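Local structure of cell shape-determining protein MreC (Listeria monocytogenes, 2J5U) at residues Val135-Ile149 / Met168-Gly182. The protein is probably involved in forming and maintaining the shape of the bacterial cell, and assembles from dimers into a larger homooligomer. Residues are numbered along the deposited sequence; the frame is centred on the assembly and turned at random.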
# COMPACT_ATOMS: atom_id res chain seq x y z
N VAL A 135 61.63 -9.77 -40.26
CA VAL A 135 60.58 -10.47 -39.53
C VAL A 135 59.96 -9.53 -38.48
O VAL A 135 60.67 -8.78 -37.82
CB VAL A 135 61.13 -11.81 -38.90
CG1 VAL A 135 62.60 -11.77 -38.83
CG2 VAL A 135 60.56 -12.05 -37.52
N SER A 136 58.64 -9.55 -38.39
CA SER A 136 57.91 -8.71 -37.43
C SER A 136 58.11 -9.29 -36.04
O SER A 136 57.84 -10.47 -35.79
CB SER A 136 56.41 -8.72 -37.74
OG SER A 136 56.14 -8.42 -39.09
N ALA A 137 58.55 -8.45 -35.11
CA ALA A 137 58.82 -8.93 -33.77
C ALA A 137 58.27 -8.07 -32.65
O ALA A 137 57.95 -6.90 -32.82
CB ALA A 137 60.34 -9.09 -33.57
N LYS A 138 58.20 -8.70 -31.48
CA LYS A 138 57.72 -8.07 -30.26
C LYS A 138 58.75 -8.27 -29.14
O LYS A 138 59.34 -9.35 -29.00
CB LYS A 138 56.39 -8.71 -29.85
CG LYS A 138 55.73 -8.01 -28.68
CD LYS A 138 54.41 -8.67 -28.33
CE LYS A 138 54.63 -10.09 -27.86
NZ LYS A 138 53.35 -10.74 -27.50
N VAL A 139 58.99 -7.21 -28.37
CA VAL A 139 59.90 -7.26 -27.24
C VAL A 139 59.03 -7.39 -26.00
O VAL A 139 58.25 -6.48 -25.68
CB VAL A 139 60.71 -5.97 -27.09
CG1 VAL A 139 61.66 -6.11 -25.92
CG2 VAL A 139 61.45 -5.64 -28.36
N GLN A 140 59.14 -8.52 -25.29
CA GLN A 140 58.33 -8.72 -24.10
C GLN A 140 58.78 -7.83 -22.95
O GLN A 140 59.97 -7.70 -22.69
CB GLN A 140 58.39 -10.17 -23.65
CG GLN A 140 58.00 -11.16 -24.72
CD GLN A 140 57.99 -12.57 -24.20
OE1 GLN A 140 58.78 -12.92 -23.32
NE2 GLN A 140 57.10 -13.39 -24.74
N GLY A 141 57.82 -7.22 -22.28
CA GLY A 141 58.13 -6.35 -21.16
C GLY A 141 56.85 -6.07 -20.40
O GLY A 141 55.78 -6.55 -20.79
N LYS A 142 56.95 -5.32 -19.30
CA LYS A 142 55.75 -5.00 -18.54
C LYS A 142 54.79 -4.40 -19.55
O LYS A 142 53.57 -4.47 -19.42
CB LYS A 142 56.07 -4.01 -17.42
CG LYS A 142 56.77 -4.64 -16.22
CD LYS A 142 57.06 -3.62 -15.13
CE LYS A 142 57.69 -4.29 -13.91
NZ LYS A 142 57.94 -3.33 -12.79
N GLU A 143 55.38 -3.82 -20.58
CA GLU A 143 54.65 -3.22 -21.68
C GLU A 143 55.39 -3.60 -22.95
O GLU A 143 56.55 -3.22 -23.14
CB GLU A 143 54.59 -1.71 -21.53
CG GLU A 143 53.61 -1.27 -20.47
CD GLU A 143 53.71 0.21 -20.18
OE1 GLU A 143 54.79 0.65 -19.73
OE2 GLU A 143 52.70 0.93 -20.40
N ASN A 144 54.72 -4.36 -23.81
CA ASN A 144 55.28 -4.82 -25.07
C ASN A 144 55.56 -3.71 -26.08
O ASN A 144 54.93 -2.66 -26.06
CB ASN A 144 54.33 -5.84 -25.69
CG ASN A 144 54.18 -7.06 -24.83
OD1 ASN A 144 53.26 -7.85 -25.01
ND2 ASN A 144 55.10 -7.23 -23.89
N ALA A 145 56.54 -3.96 -26.95
CA ALA A 145 56.90 -3.01 -28.00
C ALA A 145 57.05 -3.82 -29.29
O ALA A 145 57.40 -5.00 -29.24
CB ALA A 145 58.20 -2.29 -27.66
N PHE A 146 56.78 -3.19 -30.42
CA PHE A 146 56.88 -3.88 -31.70
C PHE A 146 57.92 -3.28 -32.62
O PHE A 146 58.22 -2.10 -32.55
CB PHE A 146 55.52 -3.89 -32.38
CG PHE A 146 54.46 -4.56 -31.57
CD1 PHE A 146 53.84 -3.89 -30.52
CD2 PHE A 146 54.11 -5.89 -31.81
CE1 PHE A 146 52.90 -4.54 -29.71
CE2 PHE A 146 53.17 -6.54 -31.00
CZ PHE A 146 52.57 -5.87 -29.96
N GLY A 147 58.49 -4.11 -33.48
CA GLY A 147 59.49 -3.63 -34.40
C GLY A 147 59.77 -4.64 -35.49
O GLY A 147 59.11 -5.68 -35.59
N ILE A 148 60.76 -4.33 -36.32
CA ILE A 148 61.14 -5.21 -37.41
C ILE A 148 62.58 -5.68 -37.27
O ILE A 148 63.49 -4.88 -37.10
CB ILE A 148 61.00 -4.50 -38.77
CG1 ILE A 148 59.60 -3.89 -38.90
CG2 ILE A 148 61.23 -5.49 -39.88
CD1 ILE A 148 58.48 -4.90 -38.88
N ILE A 149 62.78 -6.99 -37.29
CA ILE A 149 64.14 -7.51 -37.23
C ILE A 149 64.59 -7.36 -38.68
O ILE A 149 63.90 -7.80 -39.60
CB ILE A 149 64.18 -9.00 -36.85
CG1 ILE A 149 63.72 -9.20 -35.40
CG2 ILE A 149 65.58 -9.55 -37.09
CD1 ILE A 149 64.67 -8.68 -34.38
N MET A 168 59.93 4.51 -25.01
CA MET A 168 59.88 3.31 -24.19
C MET A 168 61.34 2.99 -23.83
O MET A 168 62.24 3.30 -24.60
CB MET A 168 59.25 2.19 -25.00
CG MET A 168 58.40 1.22 -24.21
SD MET A 168 57.25 0.35 -25.29
CE MET A 168 56.03 1.57 -25.49
N LYS A 169 61.58 2.38 -22.68
CA LYS A 169 62.95 2.06 -22.31
C LYS A 169 63.22 0.56 -22.26
O LYS A 169 62.47 -0.20 -21.66
CB LYS A 169 63.29 2.68 -20.95
CG LYS A 169 62.49 2.08 -19.82
CD LYS A 169 63.12 2.38 -18.48
CE LYS A 169 63.10 3.85 -18.15
NZ LYS A 169 63.81 4.09 -16.87
N PHE A 170 64.32 0.13 -22.88
CA PHE A 170 64.65 -1.28 -22.92
C PHE A 170 65.88 -1.65 -22.11
O PHE A 170 66.82 -0.87 -21.99
CB PHE A 170 64.81 -1.74 -24.36
CG PHE A 170 63.63 -1.38 -25.21
CD1 PHE A 170 63.55 -0.14 -25.83
CD2 PHE A 170 62.57 -2.27 -25.35
CE1 PHE A 170 62.43 0.21 -26.57
CE2 PHE A 170 61.45 -1.92 -26.09
CZ PHE A 170 61.38 -0.68 -26.70
N LYS A 171 65.87 -2.87 -21.58
CA LYS A 171 66.95 -3.36 -20.75
C LYS A 171 67.54 -4.62 -21.35
O LYS A 171 66.83 -5.45 -21.92
CB LYS A 171 66.41 -3.64 -19.35
CG LYS A 171 67.41 -3.42 -18.24
CD LYS A 171 66.72 -3.29 -16.88
CE LYS A 171 67.72 -2.89 -15.79
NZ LYS A 171 67.04 -2.64 -14.49
N LYS A 172 68.85 -4.77 -21.22
CA LYS A 172 69.54 -5.94 -21.74
C LYS A 172 68.98 -7.21 -21.10
O LYS A 172 68.98 -7.33 -19.88
CB LYS A 172 71.04 -5.84 -21.45
CG LYS A 172 71.78 -7.15 -21.64
CD LYS A 172 73.25 -7.01 -21.31
CE LYS A 172 73.96 -8.34 -21.47
NZ LYS A 172 75.39 -8.23 -21.11
N GLY A 173 68.51 -8.15 -21.92
CA GLY A 173 67.97 -9.39 -21.38
C GLY A 173 66.51 -9.64 -21.71
O GLY A 173 65.99 -10.75 -21.49
N GLN A 174 65.84 -8.61 -22.21
CA GLN A 174 64.43 -8.76 -22.57
C GLN A 174 64.34 -9.72 -23.75
O GLN A 174 65.18 -9.70 -24.66
CB GLN A 174 63.81 -7.42 -22.94
CG GLN A 174 63.85 -6.38 -21.84
CD GLN A 174 63.01 -5.16 -22.16
OE1 GLN A 174 61.78 -5.23 -22.16
NE2 GLN A 174 63.66 -4.04 -22.44
N LYS A 175 63.31 -10.56 -23.73
CA LYS A 175 63.12 -11.52 -24.80
C LYS A 175 62.38 -10.92 -25.98
O LYS A 175 61.52 -10.05 -25.82
CB LYS A 175 62.39 -12.74 -24.25
CG LYS A 175 63.06 -13.20 -22.98
CD LYS A 175 62.87 -14.66 -22.69
CE LYS A 175 63.55 -14.98 -21.38
NZ LYS A 175 63.49 -16.42 -21.07
N VAL A 176 62.76 -11.37 -27.17
CA VAL A 176 62.16 -10.91 -28.41
C VAL A 176 61.50 -12.11 -29.07
O VAL A 176 62.10 -13.17 -29.18
CB VAL A 176 63.22 -10.29 -29.35
CG1 VAL A 176 62.59 -9.92 -30.68
CG2 VAL A 176 63.82 -9.06 -28.70
N VAL A 177 60.26 -11.94 -29.49
CA VAL A 177 59.53 -13.03 -30.13
C VAL A 177 58.83 -12.54 -31.39
O VAL A 177 58.78 -11.35 -31.65
CB VAL A 177 58.47 -13.63 -29.17
CG1 VAL A 177 59.14 -14.14 -27.92
CG2 VAL A 177 57.43 -12.58 -28.81
N THR A 178 58.29 -13.47 -32.16
CA THR A 178 57.59 -13.12 -33.38
C THR A 178 56.23 -12.54 -33.01
O THR A 178 55.56 -13.03 -32.12
CB THR A 178 57.40 -14.33 -34.28
OG1 THR A 178 56.84 -15.41 -33.52
CG2 THR A 178 58.73 -14.77 -34.86
N SER A 179 55.84 -11.48 -33.71
CA SER A 179 54.57 -10.82 -33.46
C SER A 179 53.44 -11.39 -34.31
O SER A 179 52.27 -11.28 -33.96
CB SER A 179 54.70 -9.33 -33.77
OG SER A 179 54.88 -9.10 -35.15
N GLY A 180 53.79 -12.01 -35.43
CA GLY A 180 52.80 -12.56 -36.33
C GLY A 180 52.18 -11.45 -37.18
O GLY A 180 51.44 -11.72 -38.12
N LEU A 181 52.51 -10.21 -36.87
CA LEU A 181 51.93 -9.07 -37.55
C LEU A 181 52.31 -8.88 -39.00
O LEU A 181 51.73 -8.04 -39.69
CB LEU A 181 52.20 -7.80 -36.75
CG LEU A 181 51.62 -7.99 -35.35
CD1 LEU A 181 51.94 -6.80 -34.46
CD2 LEU A 181 50.11 -8.18 -35.46
N GLY A 182 53.27 -9.66 -39.46
CA GLY A 182 53.70 -9.58 -40.85
C GLY A 182 52.79 -10.46 -41.68
O GLY A 182 52.89 -10.50 -42.91
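K138 and V177 pair across antiparallel strands 135-139 and 175-178, zipping a small barrel shut. K138 N donates to V177 O (2.7 Å) and V177 N to K138 O (2.8 Å). Q140 N to K175 O extends the ladder at one end; at the other, S179 N reaches S136 O from above its carbonyl plane. S179 OG accepts L181 N in an ST turn.

Apolar contacts line both faces. On the inner one, V139 CG2 meets V176 CG2, V176 CG1 lies 3.8 Å from A137 CB, and A145 CB sits in plane at the F170 ring's edge, 3.6 Å from CE2. M168 SD approaches the same methyl, and I210 backs V176. On the outer face K138 and V177 run side by side: lysine CG lies anti to the backbone N (chi1 -173°) and a bend at chi3 (64°) leaves CE 3.9 Å from V177 CG2. L181 CD1 packs 3.5 Å from F146 CD2.

K138 NZ and K175 NZ form salt bridges with D47 and E42, both of a second subunit. This closes the six-stranded antiparallel barrel of residues 135-212, one of MreC's two; part of its outer face, around K138 and F146, meets that subunit, probably the dimer partner.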